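Local atomic coordinates of enoyl-CoA hydratase, EchA12_1 (Mycobacterium marinum M, PDB entry 3QRE), a protein that probably catalyses the hydration of enoyl-CoA thioesters in fatty acid metabolism. Residues P132-I137 against V154-A159. Numbering follows the deposited sequence.
Sequences PVIAAI and VRFAAA
Ile134 pairs with Val154, and Ala135, Ala136 and Ile137 follow in step with Arg155, Phe156 and Ala157, two neighbouring strands running the same way at 13° to each other. Five backbone hydrogen bonds join them. Along the strands they begin with Val154 N to Val133 O, the longest at 3.3 Å. Ala135 N to Val154 O and Phe156 N to Ala135 O follow, both 2.8 Å. Then come Ile137 N to Phe156 O at 2.7 Å and Ala158 N to Ile137 O. The last three are nearly straight at the hydrogen. CA-H...O contacts add to them, such as Ile134 CA to Val154 O at 3.2 Å.

On one face of the sheet, Ile134 touches two residues with two branches. Its CD1 lies 3.9 Å from Val154 CB, while CG2, placed anti to the backbone N by chi1 of -43°, meets the edge of the Phe156 ring in its plane, 3.7 Å from CD2. Helix 221-235 packs on this side, where Tyr228 makes an edge-to-face contact with Phe156.

The other face carries Ala135, Ile137, Arg155 and Ala157. Arg155 contributes its aliphatic stem here: CG sits 3.8 Å from Ala135 CB and 3.9 Å from Ile137 CD1. Its chain then bends at chi3 (-67°), and the guanidinium group leaves the strand pair to donate from NE to Leu211 O and from NH1 to the carbonyls of Ala149 and Cys152.

Helix 144-151 lies in the connection between these parallel strands, whose contact is buried; they are adjacent interior strands of the main sheet, between strands 77-82 and 214-216, in the crotonase fold.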
loop_
_atom_site.group_PDB
_atom_site.type_symbol
_atom_site.label_atom_id
_atom_site.label_comp_id
_atom_site.label_asym_id
_atom_site.label_seq_id
_atom_site.Cartn_x
_atom_site.Cartn_y
_atom_site.Cartn_z
ATOM N N PRO A 132 -14.868 5.804 16.021
ATOM C CA PRO A 132 -14.420 4.683 15.205
ATOM C C PRO A 132 -15.519 3.638 15.014
ATOM O O PRO A 132 -16.365 3.450 15.908
ATOM C CB PRO A 132 -13.271 4.069 16.030
ATOM C CG PRO A 132 -13.050 5.021 17.203
ATOM C CD PRO A 132 -14.336 5.725 17.396
ATOM N N VAL A 133 -15.493 2.952 13.861
ATOM C CA VAL A 133 -16.378 1.828 13.617
ATOM C C VAL A 133 -15.501 0.618 13.343
ATOM O O VAL A 133 -14.599 0.663 12.478
ATOM C CB VAL A 133 -17.375 2.111 12.442
ATOM C CG1 VAL A 133 -18.388 0.979 12.275
ATOM C CG2 VAL A 133 -18.120 3.427 12.661
ATOM N N ILE A 134 -15.740 -0.446 14.101
ATOM C CA ILE A 134 -15.056 -1.708 13.919
ATOM C C ILE A 134 -16.042 -2.680 13.266
ATOM O O ILE A 134 -17.079 -3.016 13.860
ATOM C CB ILE A 134 -14.568 -2.306 15.272
ATOM C CG1 ILE A 134 -13.932 -1.253 16.207
ATOM C CG2 ILE A 134 -13.633 -3.492 15.056
ATOM C CD1 ILE A 134 -12.888 -0.312 15.545
ATOM N N ALA A 135 -15.726 -3.129 12.051
ATOM C CA ALA A 135 -16.496 -4.173 11.403
ATOM C C ALA A 135 -16.037 -5.554 11.838
ATOM O O ALA A 135 -14.829 -5.868 11.830
ATOM C CB ALA A 135 -16.435 -4.040 9.866
ATOM N N ALA A 136 -17.008 -6.380 12.226
ATOM C CA ALA A 136 -16.763 -7.770 12.524
ATOM C C ALA A 136 -17.453 -8.588 11.456
ATOM O O ALA A 136 -18.651 -8.802 11.517
ATOM C CB ALA A 136 -17.303 -8.108 13.880
ATOM N N ILE A 137 -16.680 -9.048 10.478
ATOM C CA ILE A 137 -17.202 -9.657 9.257
ATOM C C ILE A 137 -17.377 -11.153 9.462
ATOM O O ILE A 137 -16.440 -11.934 9.298
ATOM C CB ILE A 137 -16.295 -9.330 8.045
ATOM C CG1 ILE A 137 -16.060 -7.796 7.979
ATOM C CG2 ILE A 137 -16.921 -9.828 6.748
ATOM C CD1 ILE A 137 -15.016 -7.311 6.960
ATOM N N VAL A 154 -11.709 -0.183 11.180
ATOM C CA VAL A 154 -10.969 -1.433 11.401
ATOM C C VAL A 154 -11.880 -2.613 11.141
ATOM O O VAL A 154 -13.074 -2.576 11.498
ATOM C CB VAL A 154 -10.377 -1.509 12.837
ATOM C CG1 VAL A 154 -9.553 -2.757 13.012
ATOM C CG2 VAL A 154 -9.508 -0.278 13.140
ATOM N N ARG A 155 -11.322 -3.644 10.499
ATOM C CA ARG A 155 -12.060 -4.857 10.156
ATOM C C ARG A 155 -11.454 -6.144 10.755
ATOM O O ARG A 155 -10.256 -6.429 10.594
ATOM C CB ARG A 155 -12.150 -5.002 8.636
ATOM C CG ARG A 155 -13.117 -4.019 7.935
ATOM C CD ARG A 155 -12.731 -3.812 6.451
ATOM N NE ARG A 155 -11.436 -3.122 6.315
ATOM C CZ ARG A 155 -11.243 -1.836 6.591
ATOM N NH1 ARG A 155 -12.252 -1.059 6.977
ATOM N NH2 ARG A 155 -10.045 -1.315 6.470
ATOM N N PHE A 156 -12.302 -6.924 11.429
ATOM C CA PHE A 156 -11.993 -8.296 11.799
ATOM C C PHE A 156 -12.863 -9.199 10.953
ATOM O O PHE A 156 -13.998 -8.838 10.618
ATOM C CB PHE A 156 -12.260 -8.545 13.276
ATOM C CG PHE A 156 -11.289 -7.854 14.178
ATOM C CD1 PHE A 156 -10.099 -8.467 14.523
ATOM C CD2 PHE A 156 -11.553 -6.573 14.650
ATOM C CE1 PHE A 156 -9.182 -7.834 15.346
ATOM C CE2 PHE A 156 -10.632 -5.903 15.485
ATOM C CZ PHE A 156 -9.439 -6.539 15.833
ATOM N N ALA A 157 -12.335 -10.360 10.586
ATOM C CA ALA A 157 -13.100 -11.283 9.781
ATOM C C ALA A 157 -13.030 -12.686 10.358
ATOM O O ALA A 157 -11.980 -13.106 10.874
ATOM C CB ALA A 157 -12.601 -11.272 8.366
ATOM N N ALA A 158 -14.148 -13.401 10.260
ATOM C CA ALA A 158 -14.191 -14.811 10.594
ATOM C C ALA A 158 -13.458 -15.602 9.525
ATOM O O ALA A 158 -13.594 -15.304 8.332
ATOM C CB ALA A 158 -15.641 -15.283 10.715
ATOM N N ALA A 159 -12.694 -16.608 9.960
ATOM C CA ALA A 159 -12.073 -17.590 9.082
ATOM C C ALA A 159 -13.078 -18.192 8.096
ATOM O O ALA A 159 -14.190 -18.533 8.474
ATOM C CB ALA A 159 -11.377 -18.713 9.926
#